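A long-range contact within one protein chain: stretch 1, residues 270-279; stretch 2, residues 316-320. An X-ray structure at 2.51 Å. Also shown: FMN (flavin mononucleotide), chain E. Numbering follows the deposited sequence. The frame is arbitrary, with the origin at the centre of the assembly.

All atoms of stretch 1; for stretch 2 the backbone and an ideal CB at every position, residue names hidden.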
# COMPACT_ATOMS: atom_id res chain seq x y z
N ARG A 270 -12.49 -25.65 -19.84
CA ARG A 270 -11.59 -24.97 -18.91
C ARG A 270 -12.35 -23.96 -18.06
O ARG A 270 -12.11 -23.85 -16.85
CB ARG A 270 -10.45 -24.29 -19.67
CG ARG A 270 -9.41 -25.26 -20.22
CD ARG A 270 -8.27 -24.52 -20.93
NE ARG A 270 -8.21 -24.83 -22.35
CZ ARG A 270 -8.60 -24.01 -23.33
NH1 ARG A 270 -9.08 -22.80 -23.06
NH2 ARG A 270 -8.50 -24.40 -24.59
N LEU A 271 -13.25 -23.20 -18.68
CA LEU A 271 -13.95 -22.14 -17.95
C LEU A 271 -14.80 -22.70 -16.83
O LEU A 271 -14.79 -22.18 -15.71
CB LEU A 271 -14.82 -21.34 -18.92
CG LEU A 271 -15.79 -20.31 -18.33
CD1 LEU A 271 -15.02 -19.16 -17.71
CD2 LEU A 271 -16.75 -19.81 -19.40
N THR A 272 -15.54 -23.78 -17.10
CA THR A 272 -16.53 -24.29 -16.16
C THR A 272 -16.05 -25.49 -15.37
O THR A 272 -16.67 -25.82 -14.35
CB THR A 272 -17.81 -24.67 -16.91
OG1 THR A 272 -17.53 -25.74 -17.83
CG2 THR A 272 -18.36 -23.48 -17.68
N GLY A 273 -14.98 -26.15 -15.80
CA GLY A 273 -14.58 -27.40 -15.18
C GLY A 273 -15.42 -28.59 -15.56
O GLY A 273 -15.25 -29.66 -14.97
N TYR A 274 -16.32 -28.44 -16.53
CA TYR A 274 -17.14 -29.53 -17.03
C TYR A 274 -16.57 -30.06 -18.34
O TYR A 274 -16.22 -29.29 -19.23
CB TYR A 274 -18.58 -29.08 -17.26
CG TYR A 274 -19.39 -28.87 -16.00
CD1 TYR A 274 -19.99 -29.95 -15.36
CD2 TYR A 274 -19.55 -27.61 -15.46
CE1 TYR A 274 -20.73 -29.76 -14.21
CE2 TYR A 274 -20.29 -27.41 -14.31
CZ TYR A 274 -20.88 -28.50 -13.69
OH TYR A 274 -21.61 -28.31 -12.54
N ALA A 275 -16.51 -31.38 -18.46
CA ALA A 275 -16.19 -32.00 -19.74
C ALA A 275 -17.43 -31.97 -20.64
O ALA A 275 -18.56 -32.07 -20.17
CB ALA A 275 -15.72 -33.44 -19.55
N ALA A 276 -17.19 -31.82 -21.94
CA ALA A 276 -18.31 -31.77 -22.88
C ALA A 276 -19.15 -33.04 -22.79
O ALA A 276 -20.38 -32.97 -22.83
CB ALA A 276 -17.79 -31.58 -24.30
N ALA A 277 -18.50 -34.20 -22.65
CA ALA A 277 -19.24 -35.46 -22.60
C ALA A 277 -20.29 -35.47 -21.49
O ALA A 277 -21.35 -36.07 -21.65
CB ALA A 277 -18.26 -36.62 -22.41
N GLU A 278 -20.02 -34.80 -20.37
CA GLU A 278 -20.88 -34.87 -19.20
C GLU A 278 -21.88 -33.72 -19.13
O GLU A 278 -22.57 -33.59 -18.11
CB GLU A 278 -20.03 -34.93 -17.93
CG GLU A 278 -19.10 -33.74 -17.74
CD GLU A 278 -18.25 -33.87 -16.49
OE1 GLU A 278 -18.35 -34.92 -15.82
OE2 GLU A 278 -17.49 -32.93 -16.19
N VAL A 279 -21.97 -32.89 -20.16
CA VAL A 279 -22.97 -31.83 -20.22
C VAL A 279 -23.78 -31.86 -21.50
O VAL A 279 -24.85 -31.21 -21.57
CB VAL A 279 -22.31 -30.44 -20.05
CG1 VAL A 279 -21.66 -30.30 -18.69
CG2 VAL A 279 -21.31 -30.17 -21.18
N UNK A 316 -22.34 -17.43 -11.84
CA UNK A 316 -22.22 -18.83 -12.20
C UNK A 316 -21.20 -19.52 -11.30
O UNK A 316 -20.50 -18.89 -10.50
CB UNK A 316 -21.83 -18.97 -13.67
N UNK A 317 -21.11 -20.84 -11.46
CA UNK A 317 -20.28 -21.68 -10.60
C UNK A 317 -19.72 -22.83 -11.42
O UNK A 317 -20.46 -23.49 -12.16
CB UNK A 317 -21.08 -22.20 -9.40
N UNK A 318 -18.42 -23.06 -11.28
CA UNK A 318 -17.77 -24.18 -11.95
C UNK A 318 -18.19 -25.49 -11.30
O UNK A 318 -18.89 -25.52 -10.28
CB UNK A 318 -16.25 -24.03 -11.91
N UNK A 319 -17.75 -26.60 -11.89
CA UNK A 319 -18.09 -27.91 -11.34
C UNK A 319 -17.53 -28.09 -9.93
O UNK A 319 -18.03 -28.93 -9.18
CB UNK A 319 -17.57 -29.02 -12.26
N UNK A 320 -16.50 -27.32 -9.56
CA UNK A 320 -15.94 -27.40 -8.22
C UNK A 320 -16.61 -26.43 -7.25
O UNK A 320 -16.23 -26.40 -6.07
CB UNK A 320 -14.44 -27.13 -8.27
N1 FMN E . -27.34 -19.76 -18.36
C2 FMN E . -26.35 -19.58 -17.45
O2 FMN E . -26.66 -19.30 -16.27
N3 FMN E . -25.05 -19.70 -17.77
C4 FMN E . -24.64 -20.00 -19.00
O4 FMN E . -23.42 -20.09 -19.26
C4A FMN E . -25.65 -20.21 -20.05
N5 FMN E . -25.32 -20.52 -21.32
C5A FMN E . -26.28 -20.71 -22.26
C6 FMN E . -25.89 -21.02 -23.56
C7 FMN E . -26.85 -21.22 -24.54
C7M FMN E . -26.41 -21.56 -25.94
C8 FMN E . -28.29 -21.10 -24.20
C8M FMN E . -29.36 -21.31 -25.24
C9 FMN E . -28.68 -20.78 -22.91
C9A FMN E . -27.73 -20.58 -21.91
N10 FMN E . -28.09 -20.26 -20.58
C10 FMN E . -27.07 -20.07 -19.64
C1' FMN E . -29.48 -20.10 -20.13
C2' FMN E . -30.00 -21.38 -19.52
O2' FMN E . -29.48 -22.52 -20.21
C3' FMN E . -31.51 -21.39 -19.60
O3' FMN E . -31.90 -21.28 -20.98
C4' FMN E . -32.16 -20.24 -18.84
O4' FMN E . -31.77 -20.29 -17.46
C5' FMN E . -33.66 -20.40 -19.02
O5' FMN E . -34.36 -20.32 -17.79
P FMN E . -34.88 -21.67 -17.10
O1P FMN E . -35.53 -21.16 -15.84
O2P FMN E . -35.83 -22.25 -18.11
O3P FMN E . -33.64 -22.52 -16.91

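Position 316 has extended backbone angles, and its CA-to-CB bond points toward stretch 1. Nothing of that stretch lies within 5.5 Å of the ideal CB, so stretch 1 sets little constraint. The flavin does more. Its pyrimidine edge, with N3 and O2, lies on this side and offers a donor next to an acceptor. A side-chain amide would match both, and other polar groups could match one. The residue is Asn316. FMN N3 donates to Asn316 OD1 at 3.1 Å, and Asn316 ND2 donates to FMN O2 at 3.3 Å.

Position 317 is also extended, and its CA-to-CB bond points away from stretch 1. Many side chains would suit it, and stretch 1 does not choose among them. The residue is Phe317. Its backbone is what matters here: water 1 accepts from Tyr274 OH at 2.8 Å and donates to Phe317 O at 2.9 Å, bridging the two stretches.

Position 318 points sideways. Its ideal CB is only 3.1 Å from Thr272 O, a tight approach, with Leu271 O at 4.5 Å. A side chain can run past these carbonyls at the end of the helix; a small one or an unbranched one would be a reasonable choice. The residue is Arg318. Its CD packs 3.4 Å from Leu271 O, and the end of the chain leads away from stretch 1. There it meets the side chain at 320.

Position 319 faces stretch 1 directly. Its ideal CB lies 3.6 Å from Gly273 O and 3.6 Å from Tyr274 CZ. Its backbone N can reach Thr272 O. Beside the ring, on the same side as the CB, are two acceptors, Gly273 O and Glu278 OE2. A long side chain with a donor at its end is favoured; Gln, Lys or Arg would all be plausible. The residue is Gln319. Its N donates to Thr272 O at 2.8 Å. Its CB sits over one face of the Tyr274 ring, 3.6 Å from the centroid, in a CH-pi contact. Its NE2 donates to Gly273 O at 2.7 Å and to Glu278 OE2 at 2.8 Å. The same Glu278 OE2 accepts from Ala275 N at 2.9 Å, so this one oxygen serves both the loop backbone and the Gln319 amide.

Position 320 points sideways into space that stretch 1 leaves empty. Stretch 1 sets no limit here, and many side chains would suit. The residue is Asp320. Arg318 NH2 forms a salt bridge with Asp320 OD2 at 2.9 Å.

Stretch 2 (316-320) NFRQD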
# COMPACT_ATOMS: atom_id res chain seq x y z
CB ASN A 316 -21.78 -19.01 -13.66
CG ASN A 316 -22.93 -18.90 -14.66
OD1 ASN A 316 -22.68 -18.96 -15.86
ND2 ASN A 316 -24.17 -18.76 -14.19
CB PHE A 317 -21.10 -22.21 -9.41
CG PHE A 317 -21.89 -21.15 -8.71
CD1 PHE A 317 -23.17 -20.83 -9.13
CD2 PHE A 317 -21.34 -20.44 -7.65
CE1 PHE A 317 -23.90 -19.84 -8.49
CE2 PHE A 317 -22.07 -19.46 -7.01
CZ PHE A 317 -23.34 -19.16 -7.43
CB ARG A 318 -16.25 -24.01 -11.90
CG ARG A 318 -15.77 -22.65 -12.39
CD ARG A 318 -14.25 -22.54 -12.36
NE ARG A 318 -13.70 -22.73 -11.02
CZ ARG A 318 -12.42 -22.58 -10.71
NH1 ARG A 318 -11.54 -22.21 -11.63
NH2 ARG A 318 -12.01 -22.78 -9.46
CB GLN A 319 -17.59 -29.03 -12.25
CG GLN A 319 -17.95 -30.42 -11.76
CD GLN A 319 -17.99 -31.47 -12.87
OE1 GLN A 319 -18.70 -32.48 -12.77
NE2 GLN A 319 -17.22 -31.25 -13.93
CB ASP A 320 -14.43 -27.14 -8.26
CG ASP A 320 -14.08 -25.72 -8.69
OD1 ASP A 320 -15.00 -24.92 -8.93
OD2 ASP A 320 -12.87 -25.41 -8.77
O HOH W 1 -22.28 -25.69 -12.02
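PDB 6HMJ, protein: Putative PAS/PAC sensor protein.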